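Local coordinates for A rubisco-like protein (Burkholderia fungorum, PDB 3NWR) that belongs to the rubisco-like branch of the rubisco family and probably catalyses a metal-dependent reaction through an enolate intermediate, at the interface of chains A and B. Numbering follows the deposited sequence. Chains: chain A/B, A rubisco-like protein.

Two copies of the protein meet about a two-fold axis, and the four contacts sample separate parts of that interface. Contacts 3 and 4 are neighbours, about 7 Å between the centres of their C-alpha atoms, and share A:Tyr119, A:Leu297 and B:Arg293. Contact 1 lies 22 to 23 Å from both, yet reuses positions 120, 121, 293 and 326 with the chains exchanged, so together the three describe one symmetric arrangement. Contact 2, 24 to 30 Å from the others, adds the start of helix 107-114. The pattern matches the family's dimer, in which N-terminal segments of one subunit pack against the catalytic domain of the other.

Contact 1: the interface of chains A and B. Residues chain A 293, 324-326; chain B 79, 120-122.
A:Phe325 and B:Asp120 meet where a loop of the catalytic domain of chain A runs against the end of the 3-10 helix 116-120 of chain B. The phenylalanine can be followed outward. CB of A:Phe325 stands 3.5 Å from the main-chain O of B:Asp120. CG, anti to its own carbonyl carbon (chi1 -72°), passes the same oxygen at a greater distance and swings the ring so that CD1 comes over B:Asp120. CD1 then takes over, touching that oxygen and, at 3.6 Å, B:Asp120 CB, and A:Phe325 CE1 lies more loosely, 4.1 Å from B:Asp120 CB. Ring and carboxylate planes are 68° apart, and the contact is made by the aspartate's methylene rather than by its charged end.

The same B:Asp120 O accepts a hydrogen bond from A:Ala326 N, at 2.9 Å; the oxygen that accepts the N-H also packs against CD1 of A:Phe325. Around it, A:Phe325 and B:Leu121 form an isolated antiparallel bridge that sets the two backbones side by side.

On the other flank, B:Trp79 of helix 78-82 lays its indole under the neighbouring main chain. Its CG is anti to the backbone N (chi1 -172°), which turns CD1 to within 3.8 Å of A:Lys324 CA. The carbonyl O of A:Lys324 stands 4.0 Å above the plane of the B:Trp79 ring, displaced toward the rim.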
loop_
_atom_site.group_PDB
_atom_site.type_symbol
_atom_site.label_atom_id
_atom_site.label_comp_id
_atom_site.label_asym_id
_atom_site.label_seq_id
_atom_site.Cartn_x
_atom_site.Cartn_y
_atom_site.Cartn_z
ATOM N N ARG A 293 -7.397 -1.359 10.264
ATOM C CA ARG A 293 -8.607 -1.150 11.093
ATOM C C ARG A 293 -9.271 -2.452 11.511
ATOM O O ARG A 293 -9.903 -2.504 12.564
ATOM C CB ARG A 293 -9.682 -0.302 10.389
ATOM C CG ARG A 293 -9.393 1.184 10.190
ATOM C CD ARG A 293 -9.920 2.137 11.281
ATOM N NE ARG A 293 -11.199 1.822 11.944
ATOM C CZ ARG A 293 -12.333 2.512 11.800
ATOM N NH1 ARG A 293 -12.410 3.552 10.969
ATOM N NH2 ARG A 293 -13.402 2.160 12.502
ATOM N N LYS A 324 -9.612 12.108 17.508
ATOM C CA LYS A 324 -10.890 12.075 16.803
ATOM C C LYS A 324 -10.957 10.931 15.785
ATOM O O LYS A 324 -12.007 10.681 15.204
ATOM C CB LYS A 324 -11.152 13.422 16.122
ATOM C CG LYS A 324 -11.196 14.585 17.107
ATOM C CD LYS A 324 -11.468 15.919 16.424
ATOM C CE LYS A 324 -11.474 17.046 17.446
ATOM N NZ LYS A 324 -11.929 18.338 16.858
ATOM N N PHE A 325 -9.838 10.238 15.590
ATOM C CA PHE A 325 -9.790 9.073 14.710
ATOM C C PHE A 325 -10.300 7.814 15.429
ATOM O O PHE A 325 -10.641 7.850 16.620
ATOM C CB PHE A 325 -8.345 8.824 14.241
ATOM C CG PHE A 325 -7.820 9.825 13.229
ATOM C CD1 PHE A 325 -8.518 10.112 12.073
ATOM C CD2 PHE A 325 -6.590 10.430 13.428
ATOM C CE1 PHE A 325 -8.014 11.010 11.129
ATOM C CE2 PHE A 325 -6.078 11.326 12.493
ATOM C CZ PHE A 325 -6.797 11.614 11.342
ATOM N N ALA A 326 -10.316 6.691 14.718
ATOM C CA ALA A 326 -10.821 5.427 15.262
ATOM C C ALA A 326 -9.849 4.711 16.200
ATOM O O ALA A 326 -10.258 3.860 16.987
ATOM C CB ALA A 326 -11.217 4.494 14.124
ATOM N N TRP B 79 -13.265 6.112 19.238
ATOM C CA TRP B 79 -13.978 7.369 19.401
ATOM C C TRP B 79 -15.462 7.105 19.636
ATOM O O TRP B 79 -16.068 7.687 20.536
ATOM C CB TRP B 79 -13.767 8.283 18.186
ATOM C CG TRP B 79 -14.319 9.670 18.364
ATOM C CD1 TRP B 79 -13.724 10.714 19.013
ATOM C CD2 TRP B 79 -15.574 10.161 17.880
ATOM N NE1 TRP B 79 -14.534 11.826 18.965
ATOM C CE2 TRP B 79 -15.676 11.511 18.275
ATOM C CE3 TRP B 79 -16.622 9.589 17.147
ATOM C CZ2 TRP B 79 -16.785 12.300 17.963
ATOM C CZ3 TRP B 79 -17.725 10.374 16.838
ATOM C CH2 TRP B 79 -17.797 11.715 17.247
ATOM N N ASP B 120 -9.734 6.152 8.559
ATOM C CA ASP B 120 -9.502 6.344 9.995
ATOM C C ASP B 120 -10.570 7.168 10.703
ATOM O O ASP B 120 -10.470 7.391 11.911
ATOM C CB ASP B 120 -8.155 7.039 10.219
ATOM C CG ASP B 120 -6.981 6.213 9.737
ATOM O OD1 ASP B 120 -6.822 5.072 10.215
ATOM O OD2 ASP B 120 -6.207 6.734 8.905
ATOM N N LEU B 121 -11.555 7.658 9.960
ATOM C CA LEU B 121 -12.521 8.598 10.534
ATOM C C LEU B 121 -13.195 8.039 11.775
ATOM O O LEU B 121 -13.642 6.896 11.787
ATOM C CB LEU B 121 -13.582 8.990 9.500
ATOM C CG LEU B 121 -13.101 9.779 8.279
ATOM C CD1 LEU B 121 -14.256 9.991 7.331
ATOM C CD2 LEU B 121 -12.517 11.115 8.683
ATOM N N GLY B 122 -13.277 8.866 12.813
ATOM C CA GLY B 122 -13.931 8.456 14.043
ATOM C C GLY B 122 -15.411 8.200 13.844
ATOM O O GLY B 122 -16.035 7.487 14.631
#

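Contact 2: the interface of chains A and B. Residues chain A 201, 237-239, 243, 264-265; chain B 106, 108-109, 268.
B:Pro108 presses on A:Thr237 at the start of helix 107-114, a segment of the rubisco large-chain N-terminal domain that here packs on the partner's catalytic domain. The two side chains run past each other in opposite directions, bringing the proline CB within 3.5 Å of the threonine CG2. That methyl is aimed across the interface because it lies anti to the backbone N, with OG1 beside it (chi1 -58°). CB of A:Trp264 meets the same proline CB from another direction, at 3.7 Å.

The carbonyl of A:Thr237 is held by B:Asn106, whose ND2 donates to O at 2.8 Å, in the carbonyl plane and on a lone pair. The other end of this amide caps its own helix: OD1 of B:Asn106 accepts from B:Thr109 N at 2.9 Å and also from the B:Thr109 hydroxyl, both from the same face. A classic N-cap thus fixes the rotation of the amide and presents its N-H to the partner. The carboxylate of A:Asp238 lies near the same ND2, its plane turned 26° from the amide, and may help to polarise it.

B:Ser268, near the start of helix 267-276, donates its OG to A:Asp238 O at 2.7 Å from above the carbonyl plane.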
loop_
_atom_site.group_PDB
_atom_site.type_symbol
_atom_site.label_atom_id
_atom_site.label_comp_id
_atom_site.label_asym_id
_atom_site.label_seq_id
_atom_site.Cartn_x
_atom_site.Cartn_y
_atom_site.Cartn_z
ATOM N N ALA A 201 -0.473 18.698 -2.359
ATOM C CA ALA A 201 0.894 18.438 -2.796
ATOM C C ALA A 201 1.266 19.403 -3.915
ATOM O O ALA A 201 2.070 20.312 -3.709
ATOM C CB ALA A 201 1.049 16.995 -3.243
ATOM N N THR A 237 4.866 14.758 -2.242
ATOM C CA THR A 237 4.299 13.530 -2.817
ATOM C C THR A 237 4.013 13.696 -4.307
ATOM O O THR A 237 3.260 14.598 -4.695
ATOM C CB THR A 237 2.981 13.150 -2.119
ATOM O OG1 THR A 237 3.207 12.975 -0.712
ATOM C CG2 THR A 237 2.405 11.856 -2.713
ATOM N N ASP A 238 4.606 12.831 -5.129
ATOM C CA ASP A 238 4.481 12.907 -6.585
ATOM C C ASP A 238 5.183 11.700 -7.180
ATOM O O ASP A 238 5.775 10.880 -6.470
ATOM C CB ASP A 238 5.166 14.180 -7.110
ATOM C CG ASP A 238 4.509 14.755 -8.358
ATOM O OD1 ASP A 238 3.925 14.007 -9.167
ATOM O OD2 ASP A 238 4.604 15.987 -8.541
ATOM N N ASP A 239 5.125 11.601 -8.499
ATOM C CA ASP A 239 5.993 10.713 -9.238
ATOM C C ASP A 239 7.436 10.851 -8.722
ATOM O O ASP A 239 7.843 11.944 -8.316
ATOM C CB ASP A 239 5.875 11.120 -10.700
ATOM C CG ASP A 239 7.010 10.644 -11.520
ATOM O OD1 ASP A 239 6.939 9.481 -11.969
ATOM O OD2 ASP A 239 7.953 11.440 -11.723
ATOM N N MET A 243 9.336 14.125 -7.447
ATOM C CA MET A 243 9.648 14.307 -6.027
ATOM C C MET A 243 11.076 14.741 -5.791
ATOM O O MET A 243 11.337 15.570 -4.917
ATOM C CB MET A 243 9.379 13.044 -5.205
ATOM C CG MET A 243 7.924 12.807 -4.931
ATOM S SD MET A 243 7.675 11.807 -3.433
ATOM C CE MET A 243 8.346 10.264 -3.994
ATOM N N TRP A 264 1.495 5.563 -0.770
ATOM C CA TRP A 264 1.218 5.736 -2.187
ATOM C C TRP A 264 2.489 5.992 -2.977
ATOM O O TRP A 264 2.563 5.697 -4.174
ATOM C CB TRP A 264 0.212 6.875 -2.372
ATOM C CG TRP A 264 -0.936 6.791 -1.403
ATOM C CD1 TRP A 264 -1.356 7.763 -0.547
ATOM C CD2 TRP A 264 -1.788 5.657 -1.174
ATOM N NE1 TRP A 264 -2.425 7.311 0.192
ATOM C CE2 TRP A 264 -2.712 6.026 -0.174
ATOM C CE3 TRP A 264 -1.866 4.377 -1.723
ATOM C CZ2 TRP A 264 -3.699 5.154 0.289
ATOM C CZ3 TRP A 264 -2.853 3.507 -1.254
ATOM C CH2 TRP A 264 -3.753 3.910 -0.270
ATOM N N CYS A 265 3.501 6.521 -2.304
ATOM C CA CYS A 265 4.822 6.683 -2.905
ATOM C C CYS A 265 5.503 5.331 -3.058
ATOM O O CYS A 265 6.078 5.039 -4.121
ATOM C CB CYS A 265 5.680 7.612 -2.048
ATOM S SG CYS A 265 5.155 9.347 -2.113
ATOM N N ASN B 106 -1.291 14.159 -10.285
ATOM C CA ASN B 106 -0.409 13.637 -9.254
ATOM C C ASN B 106 -1.009 12.332 -8.728
ATOM O O ASN B 106 -1.953 12.348 -7.925
ATOM C CB ASN B 106 -0.320 14.685 -8.135
ATOM C CG ASN B 106 0.743 14.358 -7.097
ATOM O OD1 ASN B 106 0.721 13.289 -6.482
ATOM N ND2 ASN B 106 1.676 15.285 -6.888
ATOM N N PRO B 108 0.086 9.628 -6.736
ATOM C CA PRO B 108 0.001 9.270 -5.310
ATOM C C PRO B 108 -0.856 10.231 -4.469
ATOM O O PRO B 108 -1.472 9.802 -3.495
ATOM C CB PRO B 108 1.470 9.241 -4.864
ATOM C CG PRO B 108 2.188 10.158 -5.841
ATOM C CD PRO B 108 1.468 9.936 -7.159
ATOM N N THR B 109 -0.925 11.507 -4.830
ATOM C CA THR B 109 -1.823 12.400 -4.103
ATOM C C THR B 109 -3.290 12.173 -4.468
ATOM O O THR B 109 -4.172 12.362 -3.634
ATOM C CB THR B 109 -1.384 13.866 -4.220
ATOM O OG1 THR B 109 -0.061 13.967 -3.694
ATOM C CG2 THR B 109 -2.314 14.783 -3.417
ATOM N N SER B 268 4.539 6.121 -7.130
ATOM C CA SER B 268 5.627 7.041 -7.469
ATOM C C SER B 268 6.744 6.342 -8.230
ATOM O O SER B 268 7.270 6.871 -9.222
ATOM C CB SER B 268 6.198 7.672 -6.192
ATOM O OG SER B 268 5.205 8.439 -5.548
#

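Contact 3: the interface of chains A and B. Residues chain A 116-117, 119-120, 297-298; chain B 287, 289-290, 293, 327.
The 3-10 helix 116-120 of chain A, with the short strand positions near A:Leu297, meets two loops of chain B: the segment following strand 280-284 and the one leading into helix 329-340. A:Tyr119 and B:Met290 carry the apolar part. Their side chains lie alongside, pointing the same way, and the methionine CB sits over one face of the phenol, 3.7 Å from the centroid of the A:Tyr119 ring and offset toward its rim. With B:Met290 CG anti to its backbone N (chi1 162°), the chain continues toward the A:Gly298 CA, which CG reaches at 3.7 Å. The phenol hydroxyl is tied within its own chain: A:Tyr119 OH donates to A:Gly298 O at 2.8 Å, which limits the swing of the ring.

The backbone O of A:Tyr119 receives NH1 of B:Arg293, again at 2.8 Å. Next door, both carboxylate oxygens of A:Asp120 are engaged. OD1 accepts from B:Gln327 NE2 at 2.8 Å, the donor lying 37° out of the carboxylate plane, while OD2 bonds water 1. That water also holds A:Gly116 O and the backbone N atoms of B:Gly287 and B:Gly289, stitching four groups of two chains together.

In the fold, the patch lies where an N-terminal segment leans on a loop beyond a strand of the partner's catalytic barrel, probably close to the active site that rubisco-family dimers build at this junction.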
loop_
_atom_site.group_PDB
_atom_site.type_symbol
_atom_site.label_atom_id
_atom_site.label_comp_id
_atom_site.label_asym_id
_atom_site.label_seq_id
_atom_site.Cartn_x
_atom_site.Cartn_y
_atom_site.Cartn_z
ATOM N N GLY A 116 2.643 -9.799 1.475
ATOM C CA GLY A 116 2.257 -10.336 0.180
ATOM C C GLY A 116 0.970 -11.137 0.064
ATOM O O GLY A 116 -0.078 -10.723 0.559
ATOM N N ASN A 117 1.065 -12.282 -0.613
ATOM C CA ASN A 117 -0.087 -13.129 -0.922
ATOM C C ASN A 117 -0.657 -13.858 0.299
ATOM O O ASN A 117 -1.689 -14.508 0.185
ATOM C CB ASN A 117 0.277 -14.172 -1.999
ATOM C CG ASN A 117 0.054 -13.682 -3.436
ATOM O OD1 ASN A 117 -0.356 -12.543 -3.682
ATOM N ND2 ASN A 117 0.314 -14.575 -4.400
ATOM N N TYR A 119 -2.307 -12.828 2.668
ATOM C CA TYR A 119 -3.640 -12.348 2.980
ATOM C C TYR A 119 -4.714 -13.044 2.165
ATOM O O TYR A 119 -5.877 -13.040 2.553
ATOM C CB TYR A 119 -3.730 -10.831 2.782
ATOM C CG TYR A 119 -2.763 -10.097 3.675
ATOM C CD1 TYR A 119 -2.959 -10.054 5.050
ATOM C CD2 TYR A 119 -1.637 -9.495 3.149
ATOM C CE1 TYR A 119 -2.061 -9.411 5.877
ATOM C CE2 TYR A 119 -0.743 -8.833 3.959
ATOM C CZ TYR A 119 -0.957 -8.805 5.323
ATOM O OH TYR A 119 -0.072 -8.146 6.126
ATOM N N ASP A 120 -4.322 -13.641 1.043
ATOM C CA ASP A 120 -5.293 -14.227 0.112
ATOM C C ASP A 120 -5.496 -15.728 0.272
ATOM O O ASP A 120 -6.289 -16.320 -0.462
ATOM C CB ASP A 120 -4.853 -13.970 -1.333
ATOM C CG ASP A 120 -4.812 -12.497 -1.681
ATOM O OD1 ASP A 120 -5.857 -11.827 -1.554
ATOM O OD2 ASP A 120 -3.736 -12.032 -2.113
ATOM N N LEU A 297 -6.980 -8.592 10.135
ATOM C CA LEU A 297 -6.386 -8.416 8.816
ATOM C C LEU A 297 -5.284 -7.376 8.814
ATOM O O LEU A 297 -5.304 -6.445 9.603
ATOM C CB LEU A 297 -7.475 -7.986 7.822
ATOM C CG LEU A 297 -7.139 -7.885 6.333
ATOM C CD1 LEU A 297 -6.718 -9.250 5.787
ATOM C CD2 LEU A 297 -8.340 -7.344 5.551
ATOM N N GLY A 298 -4.328 -7.538 7.908
ATOM C CA GLY A 298 -3.409 -6.458 7.593
ATOM C C GLY A 298 -2.116 -6.446 8.384
ATOM O O GLY A 298 -1.436 -7.466 8.485
ATOM N N GLY B 287 -0.415 -8.438 -1.836
ATOM C CA GLY B 287 -0.689 -7.479 -0.785
ATOM C C GLY B 287 -2.082 -6.890 -0.949
ATOM O O GLY B 287 -2.628 -6.313 -0.006
ATOM N N GLY B 289 -4.833 -8.359 -1.045
ATOM C CA GLY B 289 -5.748 -9.000 -0.109
ATOM C C GLY B 289 -5.885 -8.219 1.195
ATOM O O GLY B 289 -6.970 -8.124 1.778
ATOM N N MET B 290 -4.780 -7.669 1.680
ATOM C CA MET B 290 -4.830 -6.806 2.852
ATOM C C MET B 290 -5.732 -5.597 2.609
ATOM O O MET B 290 -6.380 -5.116 3.536
ATOM C CB MET B 290 -3.421 -6.341 3.234
ATOM C CG MET B 290 -3.403 -5.130 4.146
ATOM S SD MET B 290 -1.741 -4.703 4.713
ATOM C CE MET B 290 -1.016 -4.225 3.160
ATOM N N ARG B 293 -9.892 -7.853 1.547
ATOM C CA ARG B 293 -10.584 -9.075 2.017
ATOM C C ARG B 293 -11.798 -8.774 2.881
ATOM O O ARG B 293 -12.741 -9.561 2.905
ATOM C CB ARG B 293 -9.672 -10.010 2.832
ATOM C CG ARG B 293 -8.570 -10.755 2.082
ATOM C CD ARG B 293 -8.917 -12.174 1.587
ATOM N NE ARG B 293 -9.809 -13.015 2.407
ATOM C CZ ARG B 293 -9.438 -14.112 3.072
ATOM N NH1 ARG B 293 -8.167 -14.515 3.088
ATOM N NH2 ARG B 293 -10.352 -14.816 3.726
ATOM N N GLN B 327 -10.732 -15.315 -2.931
ATOM C CA GLN B 327 -11.629 -14.509 -3.758
ATOM C C GLN B 327 -12.749 -15.312 -4.419
ATOM O O GLN B 327 -12.534 -16.435 -4.870
ATOM C CB GLN B 327 -10.847 -13.758 -4.836
ATOM C CG GLN B 327 -10.072 -12.557 -4.309
ATOM C CD GLN B 327 -8.830 -12.950 -3.537
ATOM O OE1 GLN B 327 -8.203 -13.964 -3.820
ATOM N NE2 GLN B 327 -8.468 -12.139 -2.549
HETATM O O HOH W 1 -2.436 -10.162 -0.727
#

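Contact 4: the interface of chains A and B. Residues chain A 75-77, 119, 121, 124-125, 297; chain B 293-294, 326.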
loop_
_atom_site.group_PDB
_atom_site.type_symbol
_atom_site.label_atom_id
_atom_site.label_comp_id
_atom_site.label_asym_id
_atom_site.label_seq_id
_atom_site.Cartn_x
_atom_site.Cartn_y
_atom_site.Cartn_z
ATOM N N LEU A 75 -13.464 -13.005 8.036
ATOM C CA LEU A 75 -13.455 -12.619 6.626
ATOM C C LEU A 75 -14.178 -13.645 5.760
ATOM O O LEU A 75 -14.116 -14.847 6.027
ATOM C CB LEU A 75 -12.019 -12.490 6.110
ATOM C CG LEU A 75 -11.056 -11.548 6.837
ATOM C CD1 LEU A 75 -9.645 -11.768 6.292
ATOM C CD2 LEU A 75 -11.482 -10.092 6.671
ATOM N N PRO A 76 -14.861 -13.175 4.706
ATOM C CA PRO A 76 -15.400 -14.106 3.708
ATOM C C PRO A 76 -14.284 -14.911 3.058
ATOM O O PRO A 76 -13.139 -14.454 2.975
ATOM C CB PRO A 76 -16.025 -13.181 2.657
ATOM C CG PRO A 76 -16.236 -11.880 3.348
ATOM C CD PRO A 76 -15.157 -11.769 4.381
ATOM N N ASN A 77 -14.618 -16.104 2.588
ATOM C CA ASN A 77 -13.644 -16.935 1.914
ATOM C C ASN A 77 -14.353 -17.919 0.997
ATOM O O ASN A 77 -15.027 -18.828 1.474
ATOM C CB ASN A 77 -12.777 -17.669 2.945
ATOM C CG ASN A 77 -11.718 -18.529 2.298
ATOM O OD1 ASN A 77 -11.965 -19.171 1.280
ATOM N ND2 ASN A 77 -10.520 -18.537 2.875
ATOM N N TYR A 119 -2.307 -12.828 2.668
ATOM C CA TYR A 119 -3.640 -12.348 2.980
ATOM C C TYR A 119 -4.714 -13.044 2.165
ATOM O O TYR A 119 -5.877 -13.040 2.553
ATOM C CB TYR A 119 -3.730 -10.831 2.782
ATOM C CG TYR A 119 -2.763 -10.097 3.675
ATOM C CD1 TYR A 119 -2.959 -10.054 5.050
ATOM C CD2 TYR A 119 -1.637 -9.495 3.149
ATOM C CE1 TYR A 119 -2.061 -9.411 5.877
ATOM C CE2 TYR A 119 -0.743 -8.833 3.959
ATOM C CZ TYR A 119 -0.957 -8.805 5.323
ATOM O OH TYR A 119 -0.072 -8.146 6.126
ATOM N N LEU A 121 -4.758 -16.349 1.184
ATOM C CA LEU A 121 -4.772 -17.812 1.279
ATOM C C LEU A 121 -6.177 -18.360 1.459
ATOM O O LEU A 121 -6.946 -17.865 2.277
ATOM C CB LEU A 121 -3.877 -18.292 2.427
ATOM C CG LEU A 121 -2.375 -18.026 2.294
ATOM C CD1 LEU A 121 -1.671 -18.477 3.550
ATOM C CD2 LEU A 121 -1.794 -18.740 1.094
ATOM N N VAL A 124 -7.370 -19.394 5.099
ATOM C CA VAL A 124 -7.570 -18.478 6.223
ATOM C C VAL A 124 -8.807 -17.584 6.146
ATOM O O VAL A 124 -9.227 -17.163 5.064
ATOM C CB VAL A 124 -6.331 -17.582 6.452
ATOM C CG1 VAL A 124 -5.080 -18.443 6.637
ATOM C CG2 VAL A 124 -6.154 -16.597 5.298
ATOM N N THR A 125 -9.370 -17.302 7.313
ATOM C CA THR A 125 -10.442 -16.324 7.442
ATOM C C THR A 125 -9.957 -15.114 8.241
ATOM O O THR A 125 -10.744 -14.257 8.644
ATOM C CB THR A 125 -11.700 -16.944 8.096
ATOM O OG1 THR A 125 -11.351 -17.563 9.347
ATOM C CG2 THR A 125 -12.299 -17.983 7.160
ATOM N N LEU A 297 -6.980 -8.592 10.135
ATOM C CA LEU A 297 -6.386 -8.416 8.816
ATOM C C LEU A 297 -5.284 -7.376 8.814
ATOM O O LEU A 297 -5.304 -6.445 9.603
ATOM C CB LEU A 297 -7.475 -7.986 7.822
ATOM C CG LEU A 297 -7.139 -7.885 6.333
ATOM C CD1 LEU A 297 -6.718 -9.250 5.787
ATOM C CD2 LEU A 297 -8.340 -7.344 5.551
ATOM N N ARG B 293 -9.892 -7.853 1.547
ATOM C CA ARG B 293 -10.584 -9.075 2.017
ATOM C C ARG B 293 -11.798 -8.774 2.881
ATOM O O ARG B 293 -12.741 -9.561 2.905
ATOM C CB ARG B 293 -9.672 -10.010 2.832
ATOM C CG ARG B 293 -8.570 -10.755 2.082
ATOM C CD ARG B 293 -8.917 -12.174 1.587
ATOM N NE ARG B 293 -9.809 -13.015 2.407
ATOM C CZ ARG B 293 -9.438 -14.112 3.072
ATOM N NH1 ARG B 293 -8.167 -14.515 3.088
ATOM N NH2 ARG B 293 -10.352 -14.816 3.726
ATOM N N ASP B 294 -11.762 -7.675 3.625
ATOM C CA ASP B 294 -12.899 -7.298 4.471
ATOM C C ASP B 294 -13.840 -6.413 3.657
ATOM O O ASP B 294 -13.462 -5.309 3.265
ATOM C CB ASP B 294 -12.393 -6.563 5.717
ATOM C CG ASP B 294 -13.509 -6.142 6.653
ATOM O OD1 ASP B 294 -14.674 -6.055 6.212
ATOM O OD2 ASP B 294 -13.194 -5.881 7.839
ATOM N N ALA B 326 -8.884 -16.921 -1.602
ATOM C CA ALA B 326 -10.149 -16.600 -0.936
ATOM C C ALA B 326 -11.180 -15.915 -1.835
ATOM O O ALA B 326 -12.370 -15.916 -1.529
ATOM C CB ALA B 326 -9.886 -15.738 0.292
HETATM O O HOH W 2 -12.303 -12.138 1.832
#
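The carbonyl oxygen of A:Val124 is gripped from opposite faces of its plane by B:Arg293 and A:Asn77. NH2 of the arginine donates to A:Val124 O at 2.9 Å along a nearly straight line (169° at H), with the oxygen in the guanidinium plane. A:Asn77 ND2 bonds the same oxygen from within its own chain, CG anti to the backbone N carrying the amide there, and its plane stands almost upright to the guanidinium. The second N-H of B:Arg293 NH2 goes to A:Pro76 O, also at 2.9 Å, while NH1 serves the neighbouring A:Tyr119 carbonyl.

To reach these carbonyls the arginine chain bends twice, at chi2 (-94°) and chi3 (-35°), and it loses 110 Å² of surface to the partner. Its flat end is packed on both sides: A:Leu75 CD1 lies 3.9 Å above the centre of one guanidinium face, and B:Ala326 CB covers the other. The backbone oxygens would be expected to stabilise the cation. A:Leu75 also extends CD2 to B:Asp294 CB, at 3.8 Å.

Water 2 lies at the guanidinium edge, in its plane, bonding B:Arg293 NE at 2.7 Å together with A:Pro76 O and the arginine's own carbonyl O.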